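Local coordinates for protein putative mandelate racemase (Bordetella bronchiseptica, PDB 3OZY) that is of unknown function but, as a magnesium-binding member of the enolase superfamily, probably acts on a carboxylate-bearing acid sugar, at residues I5-A10 / E39-E44; M35-V40 / T47-P52; Y147-P152 / V174-R179. All coordinates share one frame; numbering follows the deposited sequence.

Contact 1 of 3, residues I5-A10 / E39-E44; sequences ITEVKA and EVRTDE
An antiparallel strand pair with a beta bulge joins two strands of the three-stranded sheet in the N-terminal domain of this enolase-superfamily protein. Residues 5-10 lie on strand 5-16, at one edge of the sheet, and 39-44 on the central strand 32-42; the axes come within 4.4 Å at 160°. In the classic bulge, T6 and E7 both stand opposite R41. T6 N donates to R41 O from above the carbonyl plane at 2.8 Å, whereas R41 N sends a nearly straight bond (170°) to E7 O in the plane of that carbonyl. Beyond the bulge, K9 and E39 are bonded in both directions, and V8 faces V40 as a non-hydrogen-bonded pair. The side of the sheet bearing V8 and V40 packs on helices 58-73 and 102-122. I5 also reaches both helices, and crosses V40 obliquely with its CG1 4.1 Å from V40 CG1.

The opposite side, with E7, K9, E39 and R41, carries a charged network. E7 and R41 both hold CG anti to the carbonyl carbon, so the two chains run side by side in the same direction. R41 NH1 reaches E7 OE2 at 3.0 Å, and because carboxylate and guanidinium planes stand 79° apart, the bond goes to one oxygen, met from above its plane. At another edge of the guanidinium, R41 NE binds E39 OE2 at 2.9 Å, while E39 OE1 is held by H11 NE2. K9 lies over one guanidinium face with CD 3.8 Å above its centre. The two carboxylates probably offset the crowding of positive charge where K9 NZ, turned by the bend at chi3, ends 3.4 Å from R41 NH2.

Contact 2 of 3, residues M35-V40 / T47-P52; sequences MILVEV and TGVGSP
Residues 35-40 and 47-52 run antiparallel, the short strand axes at 159°, with V38-G50 and V40-G48 as hydrogen-bonded pairs and E39-V49 as the non-hydrogen-bonded pair between them. The bonds differ in quality: V40 N meets G48 O at 2.8 Å nearly along the C=O axis, whereas V38 N and G50 N each approach the partner's carbonyl from above its plane, G50 N lying 3.1 Å from V38 O. V38 O also receives the CA-H of V49, whose CA is only 3.0 Å away.

On the side of V38 and V40 both partners are glycines, without side chains. P52, two residues past G50, packs here instead: its CD leans on V38 CG2 at 4.0 Å, and its ring crosses I36 at about a right angle with CD 3.8 Å from I36 CB.

The two strands, 32-42 and 48-50, make a beta hairpin that completes the three-stranded sheet of the N-terminal domain. Its other side is turned to helix 367-372, where W367 touches L37, E39 and V49; L37 CD1 lies 4.0 Å from V49 CB, the two side chains crossing obliquely. M35, bent at chi3, brings CE 3.8 Å from S51 CB and also packs on I310 of helix 309-321. V49 N is bound by D116 OD2.

Polar ends are served by water and by neighbours. S51 OG, anti to its backbone N, is hydrogen-bonded to D308 OD2 and S53 N and accepts from a water that in turn accepts from I36 N. A second water donates to E39 OE2, of a carboxylate also held by H11 and R41, and is hydrogen-bonded to T47 OG1. Beside that bridge, T47 CG2 rests 3.6 Å from E39 CG.

Contact 3 of 3, residues Y147-P152 / V174-R179; sequences YWDLTP and VGRAPR. With ACY (acetic acid), chain H; ACY (acetic acid), chain I.
A CH-pi contact, a salt bridge and a shared acetate join two loops of the C-terminal beta-alpha barrel, one following strand 139-146, the other strand 169-173. The apolar part is R176 laid across W148. R176 CB sits over the six-membered ring, 3.8 Å from its centroid, in a CH-pi contact. Farther out, the bend at chi3 (61°) carries the guanidinium past the CE3 edge of the ring, with W148 CE3 3.5 Å from its plane, under its centre, and the two planes 37° apart. At the indole edge, W148 NE1 makes a weak hydrogen bond to V174 O.

Charge pairing is carried by D149 and R176. R176 NH2 reaches D149 OD1 at 2.8 Å, in the guanidinium plane but from above the carboxylate plane. A water bridges the same OD1 to R176 NH1.

Two acetates, probably from the crystallisation liquor, add further bonds. One lies along the guanidinium edge: its O accepts from R176 NE, and its OXT from both R176 NH2 and D149 N. The other meets Y147 OH at 2.5 Å, in the plane of the ring. Acetate partners also include S25, K30 and K173.

With D149, a probably ionised acetate and a water at its edge and W148 CE3 against one face, the R176 guanidinium is probably firmly charged, and its rotation is fixed from several sides.

In the fold
Contacts 1 and 2 are successive parts of one antiparallel sheet: strand 32-42 lies between 5-16 and 48-50, and E39 and V40 belong to both contacts. Their centres are 10 Å apart, and A10 CB packs against I36 CG2 at 3.6 Å. Contact 3 comes later in the chain, on the opposite side of its centre, in the loops that follow two neighbouring parallel strands of the barrel; its centre is about 45 Å from that of contact 1 and about 35 Å from that of contact 2. The three thus sample both domains of the enolase-superfamily architecture, the N-terminal sheet and the barrel that binds magnesium through D201, E227 and E254.

Contact 1 of 3, residues I5-A10 / E39-E44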
ATOM      1  N   ILE A   5     -25.137   6.426 -10.547  1.00 11.99           N
ATOM      2  CA  ILE A   5     -24.630   6.854  -9.252  1.00 13.28           C
ATOM      3  C   ILE A   5     -24.629   8.383  -9.175  1.00 11.61           C
ATOM      4  O   ILE A   5     -24.132   9.055 -10.079  1.00 12.81           O
ATOM      5  CB  ILE A   5     -23.208   6.307  -9.010  1.00 12.28           C
ATOM      6  CG1 ILE A   5     -23.253   4.782  -8.856  1.00 10.97           C
ATOM      7  CG2 ILE A   5     -22.592   6.960  -7.782  1.00 10.54           C
ATOM      8  CD1 ILE A   5     -21.888   4.101  -8.948  1.00 11.75           C
ATOM      9  N   THR A   6     -25.172   8.925  -8.087  1.00 11.96           N
ATOM     10  CA  THR A   6     -25.225  10.373  -7.907  1.00 13.61           C
ATOM     11  C   THR A   6     -24.261  10.882  -6.828  1.00 11.84           C
ATOM     12  O   THR A   6     -23.737  11.989  -6.933  1.00 14.37           O
ATOM     13  CB  THR A   6     -26.654  10.837  -7.566  1.00 14.39           C
ATOM     14  OG1 THR A   6     -27.179  10.026  -6.510  1.00 15.37           O
ATOM     15  CG2 THR A   6     -27.559  10.703  -8.783  1.00 16.69           C
ATOM     16  N   GLU A   7     -24.023  10.071  -5.798  1.00 13.49           N
ATOM     17  CA  GLU A   7     -23.143  10.475  -4.704  1.00 12.16           C
ATOM     18  C   GLU A   7     -22.429   9.274  -4.111  1.00 11.84           C
ATOM     19  O   GLU A   7     -22.991   8.180  -4.040  1.00 12.02           O
ATOM     20  CB  GLU A   7     -23.935  11.132  -3.574  1.00 16.73           C
ATOM     21  CG  GLU A   7     -24.809  12.300  -3.958  1.00 20.36           C
ATOM     22  CD  GLU A   7     -25.570  12.829  -2.755  1.00 21.53           C
ATOM     23  OE1 GLU A   7     -24.909  13.201  -1.765  1.00 24.43           O
ATOM     24  OE2 GLU A   7     -26.819  12.856  -2.794  1.00 27.45           O
ATOM     25  N   VAL A   8     -21.192   9.497  -3.682  1.00 11.58           N
ATOM     26  CA  VAL A   8     -20.453   8.516  -2.893  1.00  9.61           C
ATOM     27  C   VAL A   8     -20.029   9.213  -1.604  1.00 10.17           C
ATOM     28  O   VAL A   8     -19.191  10.119  -1.628  1.00 13.22           O
ATOM     29  CB  VAL A   8     -19.227   7.975  -3.656  1.00 12.04           C
ATOM     30  CG1 VAL A   8     -18.466   6.989  -2.787  1.00 13.35           C
ATOM     31  CG2 VAL A   8     -19.662   7.318  -4.967  1.00 12.10           C
ATOM     32  N   LYS A   9     -20.640   8.808  -0.493  1.00 10.94           N
ATOM     33  CA  LYS A   9     -20.421   9.457   0.798  1.00 10.55           C
ATOM     34  C   LYS A   9     -19.678   8.543   1.752  1.00  9.68           C
ATOM     35  O   LYS A   9     -19.824   7.322   1.695  1.00 11.62           O
ATOM     36  CB  LYS A   9     -21.757   9.852   1.428  1.00 13.96           C
ATOM     37  CG  LYS A   9     -22.574  10.807   0.575  1.00 14.65           C
ATOM     38  CD  LYS A   9     -23.896  11.166   1.235  1.00 22.46           C
ATOM     39  CE  LYS A   9     -23.675  12.042   2.453  1.00 29.35           C
ATOM     40  NZ  LYS A   9     -24.961  12.575   2.983  1.00 36.61           N
ATOM     41  N   ALA A  10     -18.895   9.145   2.636  1.00  9.31           N
ATOM     42  CA  ALA A  10     -18.170   8.385   3.646  1.00  9.35           C
ATOM     43  C   ALA A  10     -18.403   9.027   5.012  1.00 11.33           C
ATOM     44  O   ALA A  10     -17.862  10.098   5.293  1.00 13.21           O
ATOM     45  CB  ALA A  10     -16.698   8.368   3.307  1.00 10.33           C
ATOM     46  N   GLU A  39     -21.793   5.236   1.811  1.00  9.54           N
ATOM     47  CA  GLU A  39     -23.146   5.317   1.281  1.00 11.69           C
ATOM     48  C   GLU A  39     -23.079   5.702  -0.192  1.00 11.90           C
ATOM     49  O   GLU A  39     -22.604   6.784  -0.535  1.00 12.39           O
ATOM     50  CB  GLU A  39     -23.961   6.344   2.074  1.00 15.50           C
ATOM     51  CG  GLU A  39     -25.424   6.416   1.662  1.00 18.09           C
ATOM     52  CD  GLU A  39     -26.182   7.540   2.350  1.00 16.70           C
ATOM     53  OE1 GLU A  39     -25.624   8.182   3.261  1.00 14.94           O
ATOM     54  OE2 GLU A  39     -27.344   7.784   1.973  1.00 20.38           O
ATOM     55  N   VAL A  40     -23.522   4.804  -1.067  1.00 10.77           N
ATOM     56  CA  VAL A  40     -23.580   5.094  -2.495  1.00 10.86           C
ATOM     57  C   VAL A  40     -25.031   5.340  -2.883  1.00 11.68           C
ATOM     58  O   VAL A  40     -25.891   4.481  -2.688  1.00 12.68           O
ATOM     59  CB  VAL A  40     -23.004   3.936  -3.337  1.00 11.89           C
ATOM     60  CG1 VAL A  40     -23.215   4.200  -4.834  1.00 12.58           C
ATOM     61  CG2 VAL A  40     -21.524   3.737  -3.020  1.00 12.00           C
ATOM     62  N   ARG A  41     -25.296   6.529  -3.414  1.00 10.55           N
ATOM     63  CA  ARG A  41     -26.650   6.917  -3.795  1.00 12.35           C
ATOM     64  C   ARG A  41     -26.822   6.902  -5.305  1.00 10.69           C
ATOM     65  O   ARG A  41     -25.860   7.068  -6.053  1.00 11.49           O
ATOM     66  CB  ARG A  41     -26.961   8.320  -3.273  1.00 13.18           C
ATOM     67  CG  ARG A  41     -26.934   8.442  -1.759  1.00 15.30           C
ATOM     68  CD  ARG A  41     -27.213   9.878  -1.348  1.00 18.05           C
ATOM     69  NE  ARG A  41     -27.400  10.023   0.093  1.00 24.42           N
ATOM     70  CZ  ARG A  41     -27.721  11.170   0.688  1.00 30.35           C
ATOM     71  NH1 ARG A  41     -27.885  12.271  -0.033  1.00 30.82           N
ATOM     72  NH2 ARG A  41     -27.877  11.216   2.003  1.00 29.73           N
ATOM     73  N   THR A  42     -28.062   6.711  -5.746  1.00 12.39           N
ATOM     74  CA  THR A  42     -28.380   6.720  -7.172  1.00 11.85           C
ATOM     75  C   THR A  42     -29.530   7.669  -7.482  1.00 14.25           C
ATOM     76  O   THR A  42     -30.257   8.110  -6.586  1.00 15.31           O
ATOM     77  CB  THR A  42     -28.794   5.331  -7.686  1.00 12.33           C
ATOM     78  OG1 THR A  42     -29.904   4.843  -6.924  1.00 14.07           O
ATOM     79  CG2 THR A  42     -27.625   4.343  -7.605  1.00 12.80           C
ATOM     80  N   ASP A  43     -29.698   7.954  -8.766  1.00 14.24           N
ATOM     81  CA  ASP A  43     -30.753   8.854  -9.220  1.00 14.21           C
ATOM     82  C   ASP A  43     -32.158   8.385  -8.846  1.00 17.93           C
ATOM     83  O   ASP A  43     -33.034   9.207  -8.583  1.00 22.03           O
ATOM     84  CB  ASP A  43     -30.632   9.137 -10.727  1.00 16.82           C
ATOM     85  CG  ASP A  43     -30.580   7.869 -11.585  1.00 18.15           C
ATOM     86  OD1 ASP A  43     -30.512   6.741 -11.043  1.00 15.43           O
ATOM     87  OD2 ASP A  43     -30.604   8.016 -12.825  1.00 21.72           O
ATOM     88  N   GLU A  44     -32.374   7.074  -8.804  1.00 16.54           N
ATOM     89  CA  GLU A  44     -33.689   6.526  -8.481  1.00 19.59           C
ATOM     90  C   GLU A  44     -33.857   6.177  -7.001  1.00 21.76           C
ATOM     91  O   GLU A  44     -34.855   5.575  -6.605  1.00 23.25           O
ATOM     92  CB  GLU A  44     -33.993   5.303  -9.353  1.00 22.20           C
ATOM     93  CG  GLU A  44     -34.009   5.599 -10.847  1.00 26.33           C
ATOM     94  CD  GLU A  44     -35.167   6.488 -11.256  1.00 34.61           C
ATOM     95  OE1 GLU A  44     -36.193   6.493 -10.543  1.00 37.73           O
ATOM     96  OE2 GLU A  44     -35.053   7.178 -12.290  1.00 38.82           O
TER

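Contact 2 of 3, residues M35-V40 / T47-P52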
ATOM      1  N   MET A  35     -15.184   3.506  12.321  1.00  8.33           N
ATOM      2  CA  MET A  35     -15.396   3.027  10.962  1.00  7.55           C
ATOM      3  C   MET A  35     -15.784   4.183  10.070  1.00  8.33           C
ATOM      4  O   MET A  35     -16.159   5.265  10.540  1.00  9.14           O
ATOM      5  CB  MET A  35     -16.523   1.991  10.913  1.00  8.54           C
ATOM      6  CG  MET A  35     -17.911   2.585  11.160  1.00  9.84           C
ATOM      7  SD  MET A  35     -19.243   1.368  11.129  1.00  9.30           S
ATOM      8  CE  MET A  35     -19.237   0.938   9.388  1.00  8.75           C
ATOM      9  N   ILE A  36     -15.665   3.943   8.772  1.00  8.04           N
ATOM     10  CA  ILE A  36     -16.378   4.721   7.775  1.00  7.77           C
ATOM     11  C   ILE A  36     -17.585   3.918   7.323  1.00  8.19           C
ATOM     12  O   ILE A  36     -17.458   2.753   6.948  1.00  8.37           O
ATOM     13  CB  ILE A  36     -15.504   4.972   6.530  1.00  8.09           C
ATOM     14  CG1 ILE A  36     -14.391   5.969   6.833  1.00  9.82           C
ATOM     15  CG2 ILE A  36     -16.365   5.452   5.359  1.00 11.17           C
ATOM     16  CD1 ILE A  36     -14.873   7.401   7.043  1.00 11.26           C
ATOM     17  N   LEU A  37     -18.760   4.541   7.360  1.00  8.76           N
ATOM     18  CA  LEU A  37     -19.945   3.983   6.735  1.00 10.29           C
ATOM     19  C   LEU A  37     -20.051   4.585   5.341  1.00 10.38           C
ATOM     20  O   LEU A  37     -20.313   5.781   5.195  1.00  9.80           O
ATOM     21  CB  LEU A  37     -21.201   4.304   7.560  1.00  9.48           C
ATOM     22  CG  LEU A  37     -22.522   3.836   6.950  1.00 12.30           C
ATOM     23  CD1 LEU A  37     -22.565   2.332   6.838  1.00 13.87           C
ATOM     24  CD2 LEU A  37     -23.713   4.339   7.772  1.00 15.15           C
ATOM     25  N   VAL A  38     -19.802   3.766   4.323  1.00  8.90           N
ATOM     26  CA  VAL A  38     -19.915   4.215   2.943  1.00  9.35           C
ATOM     27  C   VAL A  38     -21.379   4.203   2.540  1.00  8.04           C
ATOM     28  O   VAL A  38     -22.115   3.283   2.893  1.00  9.81           O
ATOM     29  CB  VAL A  38     -19.120   3.294   1.995  1.00  8.68           C
ATOM     30  CG1 VAL A  38     -19.269   3.751   0.536  1.00 10.82           C
ATOM     31  CG2 VAL A  38     -17.650   3.256   2.407  1.00 10.73           C
ATOM     32  N   GLU A  39     -21.793   5.236   1.811  1.00  9.54           N
ATOM     33  CA  GLU A  39     -23.146   5.317   1.281  1.00 11.69           C
ATOM     34  C   GLU A  39     -23.079   5.702  -0.192  1.00 11.90           C
ATOM     35  O   GLU A  39     -22.604   6.784  -0.535  1.00 12.39           O
ATOM     36  CB  GLU A  39     -23.961   6.344   2.074  1.00 15.50           C
ATOM     37  CG  GLU A  39     -25.424   6.416   1.662  1.00 18.09           C
ATOM     38  CD  GLU A  39     -26.182   7.540   2.350  1.00 16.70           C
ATOM     39  OE1 GLU A  39     -25.624   8.182   3.261  1.00 14.94           O
ATOM     40  OE2 GLU A  39     -27.344   7.784   1.973  1.00 20.38           O
ATOM     41  N   VAL A  40     -23.522   4.804  -1.067  1.00 10.77           N
ATOM     42  CA  VAL A  40     -23.580   5.094  -2.495  1.00 10.86           C
ATOM     43  C   VAL A  40     -25.031   5.340  -2.883  1.00 11.68           C
ATOM     44  O   VAL A  40     -25.891   4.481  -2.688  1.00 12.68           O
ATOM     45  CB  VAL A  40     -23.004   3.936  -3.337  1.00 11.89           C
ATOM     46  CG1 VAL A  40     -23.215   4.200  -4.834  1.00 12.58           C
ATOM     47  CG2 VAL A  40     -21.524   3.737  -3.020  1.00 12.00           C
ATOM     48  N   THR A  47     -29.987   2.760  -2.632  1.00 13.63           N
ATOM     49  CA  THR A  47     -28.759   3.074  -1.908  1.00 13.61           C
ATOM     50  C   THR A  47     -28.056   1.803  -1.454  1.00 13.38           C
ATOM     51  O   THR A  47     -28.706   0.841  -1.059  1.00 15.19           O
ATOM     52  CB  THR A  47     -29.072   3.937  -0.673  1.00 16.45           C
ATOM     53  OG1 THR A  47     -29.669   5.169  -1.097  1.00 17.53           O
ATOM     54  CG2 THR A  47     -27.806   4.244   0.111  1.00 15.60           C
ATOM     55  N   GLY A  48     -26.726   1.800  -1.529  1.00 11.72           N
ATOM     56  CA  GLY A  48     -25.939   0.727  -0.940  1.00 10.26           C
ATOM     57  C   GLY A  48     -25.014   1.266   0.133  1.00 10.66           C
ATOM     58  O   GLY A  48     -24.565   2.406   0.050  1.00  9.89           O
ATOM     59  N   VAL A  49     -24.728   0.451   1.143  1.00  9.41           N
ATOM     60  CA  VAL A  49     -23.774   0.836   2.184  1.00  9.96           C
ATOM     61  C   VAL A  49     -22.639  -0.179   2.304  1.00  9.21           C
ATOM     62  O   VAL A  49     -22.770  -1.340   1.894  1.00  9.54           O
ATOM     63  CB  VAL A  49     -24.444   1.026   3.574  1.00  9.42           C
ATOM     64  CG1 VAL A  49     -25.503   2.125   3.521  1.00 10.35           C
ATOM     65  CG2 VAL A  49     -25.040  -0.278   4.079  1.00 11.05           C
ATOM     66  N   GLY A  50     -21.524   0.279   2.865  1.00  8.13           N
ATOM     67  CA  GLY A  50     -20.353  -0.566   3.022  1.00  8.76           C
ATOM     68  C   GLY A  50     -19.426  -0.035   4.095  1.00  9.07           C
ATOM     69  O   GLY A  50     -19.709   0.977   4.739  1.00  9.66           O
ATOM     70  N   SER A  51     -18.308  -0.728   4.294  1.00  8.79           N
ATOM     71  CA  SER A  51     -17.283  -0.314   5.251  1.00  7.94           C
ATOM     72  C   SER A  51     -15.925  -0.763   4.739  1.00  6.97           C
ATOM     73  O   SER A  51     -15.784  -1.910   4.314  1.00  7.80           O
ATOM     74  CB  SER A  51     -17.512  -0.970   6.614  1.00  8.41           C
ATOM     75  OG  SER A  51     -16.379  -0.768   7.448  1.00  7.44           O
ATOM     76  N   PRO A  52     -14.920   0.125   4.797  1.00  6.72           N
ATOM     77  CA  PRO A  52     -13.531  -0.196   4.430  1.00  6.76           C
ATOM     78  C   PRO A  52     -12.685  -0.654   5.622  1.00  6.65           C
ATOM     79  O   PRO A  52     -11.459  -0.530   5.588  1.00  7.85           O
ATOM     80  CB  PRO A  52     -13.000   1.147   3.932  1.00  7.50           C
ATOM     81  CG  PRO A  52     -13.709   2.130   4.855  1.00  8.17           C
ATOM     82  CD  PRO A  52     -15.110   1.577   4.983  1.00  7.27           C
TER
HETATM   83  O   HOH W   1     -14.653   1.383   8.166  1.00  8.54           O
HETATM   84  O   HOH W   2     -29.609   7.179   0.821  1.00 26.00           O

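Contact 3 of 3, residues Y147-P152 / V174-R179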
ATOM      1  N   TYR A 147      -7.223 -11.531  24.503  1.00  7.43           N
ATOM      2  CA  TYR A 147      -6.102 -10.632  24.235  1.00  6.97           C
ATOM      3  C   TYR A 147      -4.939 -10.796  25.222  1.00  7.04           C
ATOM      4  O   TYR A 147      -4.935 -11.715  26.050  1.00  8.23           O
ATOM      5  CB  TYR A 147      -6.592  -9.170  24.139  1.00  6.76           C
ATOM      6  CG  TYR A 147      -7.151  -8.838  22.762  1.00  6.95           C
ATOM      7  CD1 TYR A 147      -8.378  -9.340  22.347  1.00  7.79           C
ATOM      8  CD2 TYR A 147      -6.440  -8.041  21.869  1.00  7.73           C
ATOM      9  CE1 TYR A 147      -8.893  -9.058  21.077  1.00  8.19           C
ATOM     10  CE2 TYR A 147      -6.946  -7.753  20.600  1.00  7.64           C
ATOM     11  CZ  TYR A 147      -8.171  -8.264  20.214  1.00  7.50           C
ATOM     12  OH  TYR A 147      -8.680  -7.984  18.958  1.00  9.35           O
ATOM     13  N   TRP A 148      -3.940  -9.926  25.109  1.00  8.02           N
ATOM     14  CA  TRP A 148      -2.802  -9.917  26.016  1.00  8.56           C
ATOM     15  C   TRP A 148      -3.236  -9.551  27.437  1.00  9.89           C
ATOM     16  O   TRP A 148      -4.411  -9.295  27.692  1.00 10.00           O
ATOM     17  CB  TRP A 148      -1.773  -8.893  25.541  1.00  8.06           C
ATOM     18  CG  TRP A 148      -1.054  -9.237  24.255  1.00  9.51           C
ATOM     19  CD1 TRP A 148      -1.146 -10.390  23.524  1.00  9.45           C
ATOM     20  CD2 TRP A 148      -0.117  -8.405  23.584  1.00  9.08           C
ATOM     21  NE1 TRP A 148      -0.322 -10.309  22.416  1.00  8.82           N
ATOM     22  CE2 TRP A 148       0.321  -9.098  22.436  1.00  9.15           C
ATOM     23  CE3 TRP A 148       0.390  -7.127  23.840  1.00  9.25           C
ATOM     24  CZ2 TRP A 148       1.254  -8.560  21.551  1.00  9.13           C
ATOM     25  CZ3 TRP A 148       1.308  -6.590  22.959  1.00 10.00           C
ATOM     26  CH2 TRP A 148       1.737  -7.306  21.832  1.00  9.44           C
ATOM     27  N   ASP A 149      -2.273  -9.533  28.356  1.00 10.21           N
ATOM     28  CA  ASP A 149      -2.491  -9.048  29.724  1.00  9.90           C
ATOM     29  C   ASP A 149      -3.316  -9.987  30.606  1.00 10.66           C
ATOM     30  O   ASP A 149      -3.970  -9.540  31.550  1.00 10.96           O
ATOM     31  CB  ASP A 149      -3.109  -7.642  29.707  1.00 12.71           C
ATOM     32  CG  ASP A 149      -2.295  -6.663  28.877  1.00 12.20           C
ATOM     33  OD1 ASP A 149      -1.129  -6.407  29.224  1.00 13.37           O
ATOM     34  OD2 ASP A 149      -2.817  -6.163  27.857  1.00 13.59           O
ATOM     35  N   LEU A 150      -3.278 -11.283  30.315  1.00  9.67           N
ATOM     36  CA  LEU A 150      -3.962 -12.275  31.142  1.00  9.84           C
ATOM     37  C   LEU A 150      -2.983 -13.284  31.717  1.00 11.20           C
ATOM     38  O   LEU A 150      -1.949 -13.572  31.114  1.00 11.86           O
ATOM     39  CB  LEU A 150      -4.997 -13.035  30.313  1.00  9.34           C
ATOM     40  CG  LEU A 150      -6.097 -12.202  29.659  1.00  9.76           C
ATOM     41  CD1 LEU A 150      -7.044 -13.110  28.922  1.00 11.42           C
ATOM     42  CD2 LEU A 150      -6.864 -11.384  30.690  1.00 11.06           C
ATOM     43  N   THR A 151      -3.319 -13.836  32.878  1.00  9.77           N
ATOM     44  CA  THR A 151      -2.614 -14.997  33.418  1.00  9.71           C
ATOM     45  C   THR A 151      -3.157 -16.259  32.751  1.00 10.19           C
ATOM     46  O   THR A 151      -4.197 -16.222  32.106  1.00 10.03           O
ATOM     47  CB  THR A 151      -2.875 -15.140  34.910  1.00  9.65           C
ATOM     48  OG1 THR A 151      -4.268 -15.398  35.105  1.00 11.21           O
ATOM     49  CG2 THR A 151      -2.469 -13.875  35.653  1.00 12.43           C
ATOM     50  N   PRO A 152      -2.479 -17.400  32.937  1.00 10.40           N
ATOM     51  CA  PRO A 152      -3.009 -18.617  32.303  1.00 11.63           C
ATOM     52  C   PRO A 152      -4.415 -19.000  32.778  1.00  9.60           C
ATOM     53  O   PRO A 152      -5.267 -19.371  31.966  1.00 10.95           O
ATOM     54  CB  PRO A 152      -1.969 -19.686  32.670  1.00 12.58           C
ATOM     55  CG  PRO A 152      -0.684 -18.894  32.827  1.00 12.48           C
ATOM     56  CD  PRO A 152      -1.118 -17.591  33.469  1.00 11.05           C
ATOM     57  N   VAL A 174      -1.066 -13.466  20.865  1.00  7.01           N
ATOM     58  CA  VAL A 174       0.239 -13.794  21.422  1.00  7.73           C
ATOM     59  C   VAL A 174       1.299 -12.872  20.825  1.00  8.66           C
ATOM     60  O   VAL A 174       1.007 -12.025  19.975  1.00  8.40           O
ATOM     61  CB  VAL A 174       0.621 -15.256  21.108  1.00  7.70           C
ATOM     62  CG1 VAL A 174      -0.432 -16.228  21.656  1.00  8.85           C
ATOM     63  CG2 VAL A 174       0.815 -15.457  19.595  1.00  7.73           C
ATOM     64  N   GLY A 175       2.532 -13.015  21.298  1.00  9.88           N
ATOM     65  CA  GLY A 175       3.649 -12.395  20.612  1.00 11.16           C
ATOM     66  C   GLY A 175       4.574 -11.533  21.441  1.00 13.63           C
ATOM     67  O   GLY A 175       5.720 -11.313  21.045  1.00 16.40           O
ATOM     68  N   ARG A 176       4.093 -11.029  22.570  1.00 12.22           N
ATOM     69  CA  ARG A 176       4.920 -10.165  23.406  1.00 13.35           C
ATOM     70  C   ARG A 176       5.798 -10.958  24.363  1.00 12.53           C
ATOM     71  O   ARG A 176       6.983 -10.659  24.531  1.00 15.81           O
ATOM     72  CB  ARG A 176       4.056  -9.196  24.204  1.00 14.23           C
ATOM     73  CG  ARG A 176       4.876  -8.299  25.109  1.00 16.26           C
ATOM     74  CD  ARG A 176       4.022  -7.198  25.692  1.00 17.25           C
ATOM     75  NE  ARG A 176       2.927  -7.730  26.493  1.00 14.95           N
ATOM     76  CZ  ARG A 176       1.965  -6.977  27.007  1.00 14.68           C
ATOM     77  NH1 ARG A 176       1.974  -5.667  26.794  1.00 15.50           N
ATOM     78  NH2 ARG A 176       0.999  -7.529  27.726  1.00 15.15           N
ATOM     79  N   ALA A 177       5.207 -11.964  24.993  1.00 12.90           N
ATOM     80  CA  ALA A 177       5.917 -12.774  25.976  1.00 12.72           C
ATOM     81  C   ALA A 177       5.636 -14.243  25.709  1.00 10.16           C
ATOM     82  O   ALA A 177       4.730 -14.822  26.296  1.00 10.96           O
ATOM     83  CB  ALA A 177       5.485 -12.395  27.386  1.00 16.21           C
ATOM     84  N   PRO A 178       6.397 -14.846  24.783  1.00 12.68           N
ATOM     85  CA  PRO A 178       6.104 -16.213  24.342  1.00 13.60           C
ATOM     86  C   PRO A 178       5.998 -17.256  25.453  1.00 14.73           C
ATOM     87  O   PRO A 178       5.227 -18.198  25.309  1.00 13.97           O
ATOM     88  CB  PRO A 178       7.267 -16.526  23.394  1.00 15.72           C
ATOM     89  CG  PRO A 178       7.589 -15.201  22.796  1.00 14.68           C
ATOM     90  CD  PRO A 178       7.443 -14.218  23.954  1.00 12.80           C
ATOM     91  N   ARG A 179       6.747 -17.105  26.542  1.00 13.91           N
ATOM     92  CA  ARG A 179       6.626 -18.052  27.646  1.00 14.67           C
ATOM     93  C   ARG A 179       5.255 -17.960  28.312  1.00 12.61           C
ATOM     94  O   ARG A 179       4.653 -18.975  28.695  1.00 13.21           O
ATOM     95  CB  ARG A 179       7.744 -17.840  28.674  1.00 18.48           C
ATOM     96  CG  ARG A 179       9.125 -18.183  28.143  1.00 26.54           C
ATOM     97  CD  ARG A 179       9.997 -18.816  29.220  1.00 40.26           C
ATOM     98  NE  ARG A 179      10.208 -17.924  30.356  1.00 44.81           N
ATOM     99  CZ  ARG A 179      11.247 -17.103  30.476  1.00 47.84           C
ATOM    100  NH1 ARG A 179      12.174 -17.060  29.528  1.00 44.63           N
ATOM    101  NH2 ARG A 179      11.360 -16.325  31.544  1.00 48.75           N
TER
HETATM  102  C   ACY H 395       1.067 -11.066  27.511  1.00 15.38           C
HETATM  103  O   ACY H 395       1.950 -10.655  26.724  1.00 20.51           O
HETATM  104  OXT ACY H 395       0.509 -10.329  28.351  1.00 13.93           O
HETATM  105  CH3 ACY H 395       0.667 -12.512  27.451  1.00 18.45           C
HETATM  106  C   ACY I 396      -6.325  -6.593  16.620  1.00 11.67           C
HETATM  107  O   ACY I 396      -5.372  -7.351  16.870  1.00 12.37           O
HETATM  108  OXT ACY I 396      -7.405  -6.613  17.248  1.00 13.89           O
HETATM  109  CH3 ACY I 396      -6.184  -5.582  15.519  1.00 18.45           C
HETATM  110  O   HOH W   3      -0.193  -4.316  27.640  1.00 24.03           O